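Local coordinates for protein putative ribose operon repressor (Burkholderia thailandensis, PDB 3EGC) that probably acts as a LacI-family transcriptional repressor that binds operator DNA, its modelled part being the periplasmic-binding-protein-like effector domain, at residues S40-N45 with R63-L68; G67-P72 with R250-M255. All coordinates share one frame; numbering follows the deposited sequence.

Overall arrangement
Both contacts sit on the same side of the chain's centre, in the lobe built on strands 40-45, 10-15, 67-70 and 90-93, and their centres are about 10 Å apart. Along the chain, strand 40-45 leads through helix 50-62 into 63-68, which completes contact 1; contact 2 starts where that segment ends, at Gly67 and Leu68, and its second segment, 178 residues on from the end of its first, lies on helix 241-257. Strand 67-70 therefore serves both. Contact 1 joins its approach to the strand outermost within this chain, beside the second subunit, whereas contact 2 ties the strand to a helix from the C-terminal part of the chain, so that distant sequence completes one lobe.

Contact 1 of 2, residues S40-N45 with R63-L68; sequences SVLLAN and RRVDGL
A beta-alpha-beta crossover closes here: strand 40-45 runs into helix 50-62, and the turn after that helix brings the chain back toward strand 67-70. Leu42 is the meeting point, and its CD1 carries the whole contact. On one side CD1 lies 3.8 Å from Val65 CG1, a methyl-to-methyl touch between two side chains set at a slant. It also packs 3.9 Å from Arg63 CD, where the two side chains cross at about a right angle and the arginine offers its aliphatic part rather than its charge. Leu42 holds CG opposite its carbonyl carbon (chi1 -87°), and with chi2 near 180° CD1 is carried out to the end of the extended chain. No hydrogen bond links the segments; strand 10-15 lies between strands 40-45 and 67-70 in the sheet, and Val10 touches both Leu42 and Val65. Arg64, with positive phi, ends the helix in a Schellman motif, and just after it Val65 points toward Leu42. Beyond the apolar patch, Arg63 NH2 bonds to Ser8 O of the second subunit, Leu42 packs on Leu42 of that subunit, and Val41 and Leu43 hydrogen-bond to it through their backbones, placing the contact at the dimer interface. The arrangement is that of the helix-covered parallel sheet of a periplasmic-binding-protein-like lobe, with the strand outermost within this chain joined to the partner subunit.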
loop_
_atom_site.group_PDB
_atom_site.type_symbol
_atom_site.label_atom_id
_atom_site.label_comp_id
_atom_site.label_asym_id
_atom_site.label_seq_id
_atom_site.Cartn_x
_atom_site.Cartn_y
_atom_site.Cartn_z
ATOM N N SER A 40 -5.471 -17.684 -12.505
ATOM C CA SER A 40 -6.169 -16.507 -12.102
ATOM C C SER A 40 -6.233 -16.408 -10.559
ATOM O O SER A 40 -6.167 -17.417 -9.863
ATOM C CB SER A 40 -7.605 -16.546 -12.681
ATOM O OG SER A 40 -7.576 -16.307 -14.080
ATOM N N VAL A 41 -6.416 -15.181 -10.065
ATOM C CA VAL A 41 -6.469 -14.911 -8.653
ATOM C C VAL A 41 -7.705 -14.211 -8.144
ATOM O O VAL A 41 -7.951 -13.031 -8.458
ATOM C CB VAL A 41 -5.236 -14.087 -8.198
ATOM C CG1 VAL A 41 -5.314 -13.827 -6.645
ATOM C CG2 VAL A 41 -3.921 -14.859 -8.605
ATOM N N LEU A 42 -8.469 -14.926 -7.330
ATOM C CA LEU A 42 -9.627 -14.332 -6.686
ATOM C C LEU A 42 -9.158 -13.662 -5.367
ATOM O O LEU A 42 -8.371 -14.251 -4.580
ATOM C CB LEU A 42 -10.643 -15.429 -6.359
ATOM C CG LEU A 42 -11.716 -15.930 -7.318
ATOM C CD1 LEU A 42 -12.624 -17.080 -6.608
ATOM C CD2 LEU A 42 -12.526 -14.785 -7.928
ATOM N N LEU A 43 -9.640 -12.462 -5.106
ATOM C CA LEU A 43 -9.117 -11.731 -3.955
ATOM C C LEU A 43 -10.154 -11.540 -2.873
ATOM O O LEU A 43 -11.290 -11.240 -3.163
ATOM C CB LEU A 43 -8.536 -10.397 -4.367
ATOM C CG LEU A 43 -8.232 -9.393 -3.269
ATOM C CD1 LEU A 43 -6.942 -9.801 -2.501
ATOM C CD2 LEU A 43 -8.104 -7.933 -3.888
ATOM N N ALA A 44 -9.769 -11.802 -1.626
ATOM C CA ALA A 44 -10.594 -11.417 -0.523
ATOM C C ALA A 44 -9.753 -10.636 0.482
ATOM O O ALA A 44 -8.539 -10.900 0.692
ATOM C CB ALA A 44 -11.251 -12.590 0.083
ATOM N N ASN A 45 -10.392 -9.648 1.067
ATOM C CA ASN A 45 -9.749 -8.827 2.102
ATOM C C ASN A 45 -10.532 -8.932 3.378
ATOM O O ASN A 45 -11.673 -8.631 3.348
ATOM C CB ASN A 45 -9.663 -7.347 1.678
ATOM C CG ASN A 45 -9.016 -6.468 2.762
ATOM O OD1 ASN A 45 -7.973 -6.806 3.316
ATOM N ND2 ASN A 45 -9.631 -5.357 3.052
ATOM N N ARG A 63 -16.510 -22.205 -4.705
ATOM C CA ARG A 63 -16.204 -21.853 -6.084
ATOM C C ARG A 63 -15.177 -22.804 -6.699
ATOM O O ARG A 63 -14.829 -22.687 -7.850
ATOM C CB ARG A 63 -15.691 -20.398 -6.176
ATOM C CG ARG A 63 -16.797 -19.354 -5.901
ATOM C CD ARG A 63 -16.358 -18.029 -6.461
ATOM N NE ARG A 63 -17.494 -17.153 -6.710
ATOM C CZ ARG A 63 -18.216 -17.180 -7.831
ATOM N NH1 ARG A 63 -17.894 -18.033 -8.790
ATOM N NH2 ARG A 63 -19.241 -16.350 -7.977
ATOM N N ARG A 64 -14.717 -23.754 -5.906
ATOM C CA ARG A 64 -13.659 -24.673 -6.293
ATOM C C ARG A 64 -12.426 -24.023 -6.905
ATOM O O ARG A 64 -12.063 -24.307 -8.050
ATOM C CB ARG A 64 -14.184 -25.832 -7.172
ATOM C CG ARG A 64 -15.166 -26.825 -6.446
ATOM C CD ARG A 64 -14.540 -27.384 -5.184
ATOM N NE ARG A 64 -15.374 -28.378 -4.525
ATOM C CZ ARG A 64 -16.470 -28.090 -3.823
ATOM N NH1 ARG A 64 -16.854 -26.836 -3.712
ATOM N NH2 ARG A 64 -17.190 -29.052 -3.243
ATOM N N VAL A 65 -11.797 -23.150 -6.138
ATOM C CA VAL A 65 -10.440 -22.729 -6.441
ATOM C C VAL A 65 -9.517 -23.930 -6.227
ATOM O O VAL A 65 -9.823 -24.828 -5.431
ATOM C CB VAL A 65 -9.982 -21.573 -5.521
ATOM C CG1 VAL A 65 -10.801 -20.319 -5.768
ATOM C CG2 VAL A 65 -10.041 -22.021 -4.071
ATOM N N ASP A 66 -8.382 -23.937 -6.906
ATOM C CA ASP A 66 -7.484 -25.085 -6.833
ATOM C C ASP A 66 -6.757 -25.146 -5.488
ATOM O O ASP A 66 -6.262 -26.179 -5.071
ATOM C CB ASP A 66 -6.502 -25.021 -7.986
ATOM C CG ASP A 66 -7.165 -25.289 -9.342
ATOM O OD1 ASP A 66 -6.657 -24.862 -10.382
ATOM O OD2 ASP A 66 -8.157 -25.990 -9.364
ATOM N N GLY A 67 -6.697 -24.009 -4.803
ATOM C CA GLY A 67 -5.922 -23.903 -3.580
ATOM C C GLY A 67 -6.043 -22.501 -3.027
ATOM O O GLY A 67 -6.683 -21.669 -3.632
ATOM N N LEU A 68 -5.442 -22.266 -1.875
ATOM C CA LEU A 68 -5.477 -20.954 -1.182
ATOM C C LEU A 68 -4.113 -20.506 -0.713
ATOM O O LEU A 68 -3.369 -21.259 -0.069
ATOM C CB LEU A 68 -6.383 -20.959 0.076
ATOM C CG LEU A 68 -7.883 -21.226 0.018
ATOM C CD1 LEU A 68 -8.584 -21.045 1.393
ATOM C CD2 LEU A 68 -8.554 -20.330 -1.037
#

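Contact 2 of 2, residues G67-P72 with R250-M255; sequences GLILAP and RMLIHM
Leu252 swings CG away from its own backbone N (chi1 -172°), and chi2 of 71° then splits its two methyls over the start of strand 67-70. Ile69 answers with CG1 placed opposite its carbonyl carbon, which brings that branch in even though its CB leaves the strand at an angle to the helix. CD2 of Leu252 is 3.8 Å from Ile69 CG1. The same methyl rests on the backbone as well, 3.8 Å from Gly67 C and equally close to Leu68 N. The other methyl, CD1, approaches Leu68 O at 3.7 Å. One leucine thus spreads across the peptide between Gly67 and Leu68 and comes down directly on the main chain; Gly67 has no side chain on the side facing the helix, where a CB would sit tightly against Leu252 CD1. These are van der Waals contacts; no hydrogen bond crosses from strand to helix. Val11 and Val91, on the strands flanking 67-70, also touch Leu252, so its side chain sits above three neighbouring strands. Leu68 points to the other face, where Phe60 and Val57 of helix 50-62 cover it. The short strand and helix segments run nearly antiparallel, at 158°, with their axes 9.0 Å apart at closest approach. Parallel strands of this lobe packed between helices on both faces form the three-layer alpha/beta arrangement of the periplasmic-binding-protein-like fold shared by LacI-family regulators.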
loop_
_atom_site.group_PDB
_atom_site.type_symbol
_atom_site.label_atom_id
_atom_site.label_comp_id
_atom_site.label_asym_id
_atom_site.label_seq_id
_atom_site.Cartn_x
_atom_site.Cartn_y
_atom_site.Cartn_z
ATOM N N GLY A 67 -6.697 -24.009 -4.803
ATOM C CA GLY A 67 -5.922 -23.903 -3.580
ATOM C C GLY A 67 -6.043 -22.501 -3.027
ATOM O O GLY A 67 -6.683 -21.669 -3.632
ATOM N N LEU A 68 -5.442 -22.266 -1.875
ATOM C CA LEU A 68 -5.477 -20.954 -1.182
ATOM C C LEU A 68 -4.113 -20.506 -0.713
ATOM O O LEU A 68 -3.369 -21.259 -0.069
ATOM C CB LEU A 68 -6.383 -20.959 0.076
ATOM C CG LEU A 68 -7.883 -21.226 0.018
ATOM C CD1 LEU A 68 -8.584 -21.045 1.393
ATOM C CD2 LEU A 68 -8.554 -20.330 -1.037
ATOM N N ILE A 69 -3.828 -19.244 -0.967
ATOM C CA ILE A 69 -2.830 -18.541 -0.248
ATOM C C ILE A 69 -3.496 -17.674 0.811
ATOM O O ILE A 69 -4.341 -16.862 0.520
ATOM C CB ILE A 69 -1.986 -17.649 -1.157
ATOM C CG1 ILE A 69 -1.299 -18.504 -2.228
ATOM C CG2 ILE A 69 -1.019 -16.805 -0.271
ATOM C CD1 ILE A 69 -0.372 -17.703 -3.102
ATOM N N LEU A 70 -3.050 -17.819 2.057
ATOM C CA LEU A 70 -3.762 -17.204 3.154
ATOM C C LEU A 70 -2.820 -16.372 4.039
ATOM O O LEU A 70 -1.887 -16.890 4.627
ATOM C CB LEU A 70 -4.475 -18.322 3.981
ATOM C CG LEU A 70 -5.067 -17.854 5.307
ATOM C CD1 LEU A 70 -6.128 -16.753 5.111
ATOM C CD2 LEU A 70 -5.672 -19.008 6.203
ATOM N N ALA A 71 -3.033 -15.088 4.099
ATOM C CA ALA A 71 -2.408 -14.279 5.151
ATOM C C ALA A 71 -3.355 -14.253 6.368
ATOM O O ALA A 71 -4.333 -13.493 6.408
ATOM C CB ALA A 71 -2.139 -12.852 4.665
ATOM N N PRO A 72 -3.068 -15.082 7.350
ATOM C CA PRO A 72 -3.998 -15.306 8.408
ATOM C C PRO A 72 -4.295 -14.101 9.309
ATOM O O PRO A 72 -3.411 -13.299 9.648
ATOM C CB PRO A 72 -3.349 -16.450 9.223
ATOM C CG PRO A 72 -2.273 -17.014 8.339
ATOM C CD PRO A 72 -1.857 -15.893 7.490
ATOM N N ARG A 250 4.367 -20.282 -5.885
ATOM C CA ARG A 250 5.168 -21.382 -6.491
ATOM C C ARG A 250 4.926 -22.709 -5.754
ATOM O O ARG A 250 4.590 -23.700 -6.369
ATOM C CB ARG A 250 6.671 -21.067 -6.515
ATOM C CG ARG A 250 7.192 -20.314 -7.771
ATOM C CD ARG A 250 8.741 -20.028 -7.687
ATOM N NE ARG A 250 9.210 -19.089 -8.722
ATOM C CZ ARG A 250 10.420 -18.523 -8.723
ATOM N NH1 ARG A 250 11.285 -18.801 -7.762
ATOM N NH2 ARG A 250 10.778 -17.663 -9.669
ATOM N N MET A 251 5.046 -22.658 -4.428
ATOM C CA MET A 251 4.709 -23.759 -3.569
ATOM C C MET A 251 3.288 -24.265 -3.809
ATOM O O MET A 251 3.070 -25.453 -3.904
ATOM C CB MET A 251 4.954 -23.370 -2.100
ATOM C CG MET A 251 4.790 -24.528 -1.076
ATOM S SD MET A 251 5.234 -24.029 0.609
ATOM C CE MET A 251 3.751 -24.278 1.361
ATOM N N LEU A 252 2.319 -23.364 -3.865
ATOM C CA LEU A 252 0.932 -23.743 -4.027
ATOM C C LEU A 252 0.704 -24.449 -5.370
ATOM O O LEU A 252 -0.102 -25.369 -5.468
ATOM C CB LEU A 252 -0.011 -22.508 -3.880
ATOM C CG LEU A 252 -1.499 -22.889 -3.857
ATOM C CD1 LEU A 252 -1.769 -23.567 -2.549
ATOM C CD2 LEU A 252 -2.460 -21.617 -4.115
ATOM N N ILE A 253 1.403 -24.012 -6.404
ATOM C CA ILE A 253 1.255 -24.598 -7.699
ATOM C C ILE A 253 1.807 -26.044 -7.742
ATOM O O ILE A 253 1.122 -26.965 -8.202
ATOM C CB ILE A 253 1.899 -23.714 -8.767
ATOM C CG1 ILE A 253 1.041 -22.423 -8.941
ATOM C CG2 ILE A 253 2.097 -24.513 -10.084
ATOM C CD1 ILE A 253 1.763 -21.280 -9.735
ATOM N N HIS A 254 3.027 -26.238 -7.274
ATOM C CA HIS A 254 3.546 -27.566 -6.991
ATOM C C HIS A 254 2.547 -28.483 -6.263
ATOM O O HIS A 254 2.286 -29.615 -6.730
ATOM C CB HIS A 254 4.830 -27.461 -6.186
ATOM C CG HIS A 254 5.967 -26.890 -6.972
ATOM N ND1 HIS A 254 6.317 -27.365 -8.217
ATOM C CD2 HIS A 254 6.844 -25.907 -6.684
ATOM C CE1 HIS A 254 7.339 -26.673 -8.681
ATOM N NE2 HIS A 254 7.677 -25.786 -7.767
ATOM N N MET A 255 1.979 -28.001 -5.160
ATOM C CA MET A 255 0.998 -28.774 -4.405
ATOM C C MET A 255 -0.249 -29.134 -5.244
ATOM O O MET A 255 -0.827 -30.184 -5.037
ATOM C CB MET A 255 0.558 -28.058 -3.125
ATOM C CG MET A 255 1.641 -27.823 -2.151
ATOM S SD MET A 255 1.385 -26.634 -0.831
ATOM C CE MET A 255 0.121 -27.476 0.090
#